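Local atomic coordinates of alanine racemase (Enterococcus faecalis, PDB entry 3E6E), a protein that belongs to the alanine racemase family, two-domain proteins with an N-terminal TIM-barrel domain, and holds DCS in pockets completed by both subunits of its dimer. Residues A34-K40 against A60-A66; Y223-G229 against Y241-A246. The protein carries 1 engineered substitution. Numbering follows the deposited sequence.

Contact 1 (A34-K40 against A60-A66). With DCS (D-[3-hydroxy-2-methyl-5-phosphonooxymethyl-pyridin-4-ylmethyl]-N,O-cycloserylamide), chain D.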
loop_
_atom_site.group_PDB
_atom_site.type_symbol
_atom_site.label_atom_id
_atom_site.label_comp_id
_atom_site.label_asym_id
_atom_site.label_seq_id
_atom_site.Cartn_x
_atom_site.Cartn_y
_atom_site.Cartn_z
ATOM N N ALA A 34 0.836 -32.299 7.165
ATOM C CA ALA A 34 -0.246 -31.464 6.670
ATOM C C ALA A 34 0.246 -30.101 6.166
ATOM O O ALA A 34 1.202 -29.512 6.694
ATOM C CB ALA A 34 -1.297 -31.274 7.752
ATOM N N LEU A 35 -0.430 -29.598 5.142
ATOM C CA LEU A 35 -0.062 -28.323 4.564
ATOM C C LEU A 35 -1.072 -27.262 4.925
ATOM O O LEU A 35 -2.252 -27.365 4.588
ATOM C CB LEU A 35 0.035 -28.442 3.041
ATOM C CG LEU A 35 0.490 -27.207 2.255
ATOM C CD1 LEU A 35 -0.522 -26.081 2.364
ATOM C CD2 LEU A 35 1.816 -26.751 2.796
ATOM N N PHE A 36 -0.612 -26.249 5.641
ATOM C CA PHE A 36 -1.485 -25.158 5.989
ATOM C C PHE A 36 -1.044 -24.027 5.087
ATOM O O PHE A 36 0.159 -23.817 4.876
ATOM C CB PHE A 36 -1.340 -24.783 7.468
ATOM C CG PHE A 36 -2.358 -25.438 8.365
ATOM C CD1 PHE A 36 -2.640 -26.797 8.248
ATOM C CD2 PHE A 36 -3.024 -24.703 9.337
ATOM C CE1 PHE A 36 -3.566 -27.411 9.084
ATOM C CE2 PHE A 36 -3.955 -25.313 10.181
ATOM C CZ PHE A 36 -4.223 -26.669 10.050
ATOM N N ALA A 37 -2.024 -23.321 4.533
ATOM C CA ALA A 37 -1.758 -22.203 3.642
ATOM C C ALA A 37 -1.980 -20.874 4.350
ATOM O O ALA A 37 -3.097 -20.541 4.739
ATOM C CB ALA A 37 -2.654 -22.298 2.409
ATOM N N VAL A 38 -0.902 -20.124 4.540
ATOM C CA VAL A 38 -1.003 -18.820 5.183
ATOM C C VAL A 38 -1.406 -17.840 4.088
ATOM O O VAL A 38 -0.706 -17.709 3.081
ATOM C CB VAL A 38 0.344 -18.418 5.829
ATOM C CG1 VAL A 38 1.484 -18.949 5.014
ATOM C CG2 VAL A 38 0.440 -16.918 5.951
ATOM N N VAL A 39 -2.550 -17.184 4.281
ATOM C CA VAL A 39 -3.080 -16.234 3.308
ATOM C C VAL A 39 -3.380 -14.860 3.893
ATOM O O VAL A 39 -4.367 -14.221 3.513
ATOM C CB VAL A 39 -4.383 -16.755 2.663
ATOM C CG1 VAL A 39 -4.123 -18.064 1.927
ATOM C CG2 VAL A 39 -5.454 -16.924 3.732
ATOM N N LYS A 40 -2.542 -14.405 4.817
ATOM C CA LYS A 40 -2.735 -13.091 5.428
ATOM C C LYS A 40 -2.386 -11.977 4.455
ATOM O O LYS A 40 -1.967 -12.241 3.321
ATOM C CB LYS A 40 -1.870 -12.943 6.685
ATOM C CG LYS A 40 -0.383 -13.230 6.509
ATOM C CD LYS A 40 0.287 -13.092 7.861
ATOM C CE LYS A 40 1.738 -13.523 7.852
ATOM N NZ LYS A 40 2.634 -12.503 7.287
ATOM N N ALA A 60 -4.347 -28.254 0.544
ATOM C CA ALA A 60 -4.305 -27.641 1.858
ATOM C C ALA A 60 -5.450 -28.160 2.725
ATOM O O ALA A 60 -6.525 -28.499 2.220
ATOM C CB ALA A 60 -4.394 -26.139 1.726
ATOM N N THR A 61 -5.223 -28.223 4.033
ATOM C CA THR A 61 -6.256 -28.704 4.950
ATOM C C THR A 61 -6.346 -27.805 6.170
ATOM O O THR A 61 -6.884 -28.198 7.201
ATOM C CB THR A 61 -5.974 -30.160 5.398
ATOM O OG1 THR A 61 -4.709 -30.229 6.069
ATOM C CG2 THR A 61 -5.945 -31.083 4.190
ATOM N N GLY A 62 -5.827 -26.588 6.030
ATOM C CA GLY A 62 -5.849 -25.618 7.117
ATOM C C GLY A 62 -5.351 -24.252 6.658
ATOM O O GLY A 62 -4.714 -24.151 5.600
ATOM N N PHE A 63 -5.616 -23.211 7.452
ATOM C CA PHE A 63 -5.206 -21.850 7.094
ATOM C C PHE A 63 -4.611 -20.982 8.200
ATOM O O PHE A 63 -5.065 -21.011 9.347
ATOM C CB PHE A 63 -6.389 -21.107 6.474
ATOM C CG PHE A 63 -6.985 -21.816 5.319
ATOM C CD1 PHE A 63 -8.020 -22.723 5.508
ATOM C CD2 PHE A 63 -6.458 -21.645 4.043
ATOM C CE1 PHE A 63 -8.529 -23.465 4.435
ATOM C CE2 PHE A 63 -6.950 -22.374 2.966
ATOM C CZ PHE A 63 -7.991 -23.291 3.163
ATOM N N CYS A 64 -3.602 -20.192 7.822
ATOM C CA CYS A 64 -2.912 -19.278 8.731
ATOM C C CYS A 64 -3.092 -17.836 8.287
ATOM O O CYS A 64 -2.904 -17.511 7.117
ATOM C CB CYS A 64 -1.420 -19.584 8.760
ATOM S SG CYS A 64 -1.000 -21.266 9.245
ATOM N N VAL A 65 -3.451 -16.979 9.230
ATOM C CA VAL A 65 -3.644 -15.565 8.958
ATOM C C VAL A 65 -3.008 -14.822 10.116
ATOM O O VAL A 65 -2.579 -15.440 11.086
ATOM C CB VAL A 65 -5.142 -15.187 8.883
ATOM C CG1 VAL A 65 -5.818 -15.948 7.762
ATOM C CG2 VAL A 65 -5.812 -15.474 10.225
ATOM N N ALA A 66 -2.951 -13.499 10.024
ATOM C CA ALA A 66 -2.359 -12.704 11.090
ATOM C C ALA A 66 -3.394 -12.083 12.006
ATOM O O ALA A 66 -3.137 -11.903 13.190
ATOM C CB ALA A 66 -1.501 -11.610 10.503
HETATM N N1 DCS D . 4.530 -18.921 9.952
HETATM C C2 DCS D . 4.570 -17.701 10.704
HETATM C C2A DCS D . 4.492 -17.712 12.219
HETATM C C3 DCS D . 4.690 -16.505 9.988
HETATM O O3 DCS D . 4.732 -15.311 10.620
HETATM C C4 DCS D . 4.763 -16.561 8.536
HETATM C C4A DCS D . 4.900 -15.273 7.748
HETATM C C5 DCS D . 4.715 -17.862 7.867
HETATM C C6 DCS D . 4.598 -18.998 8.589
HETATM C C5A DCS D . 4.791 -18.024 6.369
HETATM O O4P DCS D . 6.094 -17.627 5.934
HETATM P P DCS D . 6.606 -17.639 4.426
HETATM O O1P DCS D . 6.547 -19.018 3.980
HETATM O O2P DCS D . 5.750 -16.765 3.630
HETATM O O3P DCS D . 7.984 -17.162 4.427
HETATM N N DCS D . 6.145 -14.520 8.183
HETATM C CA DCS D . 6.488 -13.294 7.595
HETATM C C DCS D . 6.322 -12.012 8.197
HETATM O O DCS D . 5.774 -11.768 9.423
HETATM N ND DCS D . 6.788 -11.102 7.376
HETATM O OG DCS D . 7.255 -11.732 6.242
HETATM C CB DCS D . 7.068 -13.062 6.379
#
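Neighbouring parallel strands of a TIM barrel illustrate how a sheet is zipped by its backbone and shaped by its side chains. Strands 34-38 and 62-65 run side by side at 35°, joined by a parallel ladder of hydrogen bonds: Ala37 N to Gly62 O (3.0 Å), Cys64 N to Ala37 O (3.1 Å) and Val39 N to Cys64 O (2.9 Å), with Thr61 N to Leu35 O (3.1 Å) just before. Gly62 supplies the hollow: its CA lies 3.3 Å from the centroid of the Phe36 ring, a CH-pi contact over the face in space that a CB would fill. Cys64 SG meets the same ring at its edge. On the opposite face, small Ala37 leaves room for Phe63, which packs toward Ala52 of helix 48-56. Beyond the ladder, Lys40 extends over Ala66 to a salt bridge with Asp315 of the second subunit, while Lys40 NZ comes within 3.6 Å of DCS C4A and Val38 CG1 within 3.7 Å of DCS C5A.

Contact 2 (Y223-G229 against Y241-A246). With DCS (D-[3-hydroxy-2-methyl-5-phosphonooxymethyl-pyridin-4-ylmethyl]-N,O-cycloserylamide), chain D.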
loop_
_atom_site.group_PDB
_atom_site.type_symbol
_atom_site.label_atom_id
_atom_site.label_comp_id
_atom_site.label_asym_id
_atom_site.label_seq_id
_atom_site.Cartn_x
_atom_site.Cartn_y
_atom_site.Cartn_z
ATOM N N TYR A 223 3.049 -23.174 4.736
ATOM C CA TYR A 223 3.476 -22.717 3.416
ATOM C C TYR A 223 2.945 -21.335 2.999
ATOM O O TYR A 223 1.735 -21.155 2.816
ATOM C CB TYR A 223 3.062 -23.748 2.366
ATOM C CG TYR A 223 4.091 -23.979 1.278
ATOM C CD1 TYR A 223 3.701 -24.378 0.006
ATOM C CD2 TYR A 223 5.458 -23.828 1.530
ATOM C CE1 TYR A 223 4.636 -24.622 -0.986
ATOM C CE2 TYR A 223 6.400 -24.075 0.539
ATOM C CZ TYR A 223 5.979 -24.472 -0.717
ATOM O OH TYR A 223 6.899 -24.731 -1.711
ATOM N N GLY A 224 3.853 -20.377 2.820
ATOM C CA GLY A 224 3.444 -19.045 2.422
ATOM C C GLY A 224 3.806 -18.605 1.007
ATOM O O GLY A 224 3.176 -19.014 0.031
ATOM N N VAL A 225 4.835 -17.761 0.914
ATOM C CA VAL A 225 5.311 -17.198 -0.350
ATOM C C VAL A 225 5.508 -18.140 -1.516
ATOM O O VAL A 225 5.274 -17.758 -2.669
ATOM C CB VAL A 225 6.629 -16.444 -0.159
ATOM C CG1 VAL A 225 6.389 -15.248 0.676
ATOM C CG2 VAL A 225 7.653 -17.347 0.463
ATOM N N ALA A 226 5.952 -19.354 -1.235
ATOM C CA ALA A 226 6.174 -20.286 -2.312
ATOM C C ALA A 226 4.871 -20.685 -2.994
ATOM O O ALA A 226 4.870 -20.994 -4.182
ATOM C CB ALA A 226 6.897 -21.505 -1.806
ATOM N N MET A 227 3.753 -20.671 -2.277
ATOM C CA MET A 227 2.513 -21.073 -2.938
ATOM C C MET A 227 2.043 -20.007 -3.923
ATOM O O MET A 227 1.040 -20.177 -4.615
ATOM C CB MET A 227 1.410 -21.430 -1.920
ATOM C CG MET A 227 0.814 -20.313 -1.114
ATOM S SD MET A 227 -0.388 -21.030 0.085
ATOM C CE MET A 227 -1.179 -19.509 0.725
ATOM N N TYR A 228 2.801 -18.914 -3.988
ATOM C CA TYR A 228 2.512 -17.812 -4.897
ATOM C C TYR A 228 3.569 -17.785 -6.007
ATOM O O TYR A 228 3.559 -16.908 -6.866
ATOM C CB TYR A 228 2.510 -16.493 -4.132
ATOM C CG TYR A 228 1.527 -16.450 -2.978
ATOM C CD1 TYR A 228 0.154 -16.339 -3.200
ATOM C CD2 TYR A 228 1.975 -16.519 -1.657
ATOM C CE1 TYR A 228 -0.748 -16.299 -2.132
ATOM C CE2 TYR A 228 1.081 -16.481 -0.579
ATOM C CZ TYR A 228 -0.276 -16.370 -0.820
ATOM O OH TYR A 228 -1.145 -16.322 0.254
ATOM N N GLY A 229 4.475 -18.758 -5.971
ATOM C CA GLY A 229 5.522 -18.873 -6.972
ATOM C C GLY A 229 6.742 -17.981 -6.809
ATOM O O GLY A 229 7.437 -17.691 -7.791
ATOM N N TYR A 241 11.920 -27.190 -6.343
ATOM C CA TYR A 241 10.993 -27.538 -7.412
ATOM C C TYR A 241 10.522 -26.253 -8.095
ATOM O O TYR A 241 10.566 -25.170 -7.505
ATOM C CB TYR A 241 9.811 -28.350 -6.862
ATOM C CG TYR A 241 8.805 -27.576 -6.036
ATOM C CD1 TYR A 241 7.744 -26.906 -6.642
ATOM C CD2 TYR A 241 8.910 -27.517 -4.644
ATOM C CE1 TYR A 241 6.814 -26.199 -5.881
ATOM C CE2 TYR A 241 7.986 -26.812 -3.880
ATOM C CZ TYR A 241 6.944 -26.159 -4.503
ATOM O OH TYR A 241 6.027 -25.461 -3.762
ATOM N N ALA A 242 10.088 -26.383 -9.345
ATOM C CA ALA A 242 9.632 -25.258 -10.154
ATOM C C ALA A 242 8.477 -24.490 -9.557
ATOM O O ALA A 242 7.360 -24.994 -9.503
ATOM C CB ALA A 242 9.241 -25.747 -11.519
ATOM N N LEU A 243 8.751 -23.267 -9.111
ATOM C CA LEU A 243 7.718 -22.408 -8.544
ATOM C C LEU A 243 7.160 -21.623 -9.722
ATOM O O LEU A 243 7.917 -21.182 -10.579
ATOM C CB LEU A 243 8.315 -21.445 -7.510
ATOM C CG LEU A 243 8.810 -22.039 -6.186
ATOM C CD1 LEU A 243 9.522 -20.963 -5.367
ATOM C CD2 LEU A 243 7.621 -22.627 -5.414
ATOM N N LYS A 244 5.841 -21.463 -9.778
ATOM C CA LYS A 244 5.217 -20.740 -10.880
ATOM C C LYS A 244 4.550 -19.469 -10.376
ATOM O O LYS A 244 3.538 -19.516 -9.670
ATOM C CB LYS A 244 4.184 -21.625 -11.577
ATOM C CG LYS A 244 3.317 -20.886 -12.598
ATOM C CD LYS A 244 2.136 -21.746 -13.065
ATOM C CE LYS A 244 2.575 -22.917 -13.932
ATOM N NZ LYS A 244 2.979 -22.463 -15.295
ATOM N N PRO A 245 5.113 -18.309 -10.731
ATOM C CA PRO A 245 4.554 -17.027 -10.302
ATOM C C PRO A 245 3.057 -16.944 -10.575
ATOM O O PRO A 245 2.594 -17.270 -11.667
ATOM C CB PRO A 245 5.362 -16.025 -11.116
ATOM C CG PRO A 245 6.708 -16.695 -11.206
ATOM C CD PRO A 245 6.310 -18.105 -11.565
ATOM N N ALA A 246 2.301 -16.513 -9.573
ATOM C CA ALA A 246 0.856 -16.400 -9.710
ATOM C C ALA A 246 0.403 -14.962 -9.937
ATOM O O ALA A 246 -0.695 -14.727 -10.427
ATOM C CB ALA A 246 0.180 -16.955 -8.467
HETATM N N1 DCS D . 4.530 -18.921 9.952
HETATM C C2 DCS D . 4.570 -17.701 10.704
HETATM C C2A DCS D . 4.492 -17.712 12.219
HETATM C C3 DCS D . 4.690 -16.505 9.988
HETATM O O3 DCS D . 4.732 -15.311 10.620
HETATM C C4 DCS D . 4.763 -16.561 8.536
HETATM C C4A DCS D . 4.900 -15.273 7.748
HETATM C C5 DCS D . 4.715 -17.862 7.867
HETATM C C6 DCS D . 4.598 -18.998 8.589
HETATM C C5A DCS D . 4.791 -18.024 6.369
HETATM O O4P DCS D . 6.094 -17.627 5.934
HETATM P P DCS D . 6.606 -17.639 4.426
HETATM O O1P DCS D . 6.547 -19.018 3.980
HETATM O O2P DCS D . 5.750 -16.765 3.630
HETATM O O3P DCS D . 7.984 -17.162 4.427
HETATM N N DCS D . 6.145 -14.520 8.183
HETATM C CA DCS D . 6.488 -13.294 7.595
HETATM C C DCS D . 6.322 -12.012 8.197
HETATM O O DCS D . 5.774 -11.768 9.423
HETATM N ND DCS D . 6.788 -11.102 7.376
HETATM O OG DCS D . 7.255 -11.732 6.242
HETATM C CB DCS D . 7.068 -13.062 6.379
#
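A phosphate held by backbone amides at the start of a short helical turn is a recurring device, and segment 223-229 combines it with packing against segment 241-246. Tyr223 opens the segment, its OH in a very short hydrogen bond with Tyr241 OH (2.3 Å). At Gly224 the absence of a side chain leaves room for the phosphate; Gly224 N makes a weak hydrogen bond to DCS O1P (3.2 Å), and Val225 N a better aligned one to DCS O2P (3.0 Å). The 3-10 turn 225-228 follows. Ala226 CB rests 3.8 Å from Leu243 CD2, and Tyr228 O accepts a hydrogen bond from Ala246 N (3.0 Å). Gly229, with positive phi, ends the walk: its CA approaches Lys244 O (3.4 Å) so closely that a side chain would clash there. Around this contact, Tyr223 and Tyr241 both touch Leu211 of helix 207-212, Lys244 lies along helix 15-28, and Met227 packs on Ala37 of strand 34-38.

Followed from the N terminus, the chain closes two separate loops in series. Contact 1 comes first, bringing strand 62-65 back beside strand 34-38 after a mainly helical connection, a beta-alpha-beta crossover within the barrel. Many residues later, contact 2 closes a shorter loop without helix or strand, between barrel strand 220-223 and the long strand 249-259 of the other sheet. The loops neither nest nor cross, yet they meet in space, because strand 220-223 pairs with strand 34-38: Val38 O probably accepts a hydrogen bond from Tyr228 OH (3.2 Å), and Val38 CG1 packs on Gly224 CA (3.3 Å). DCS touches both contacts, so distant parts of the sequence share one pocket.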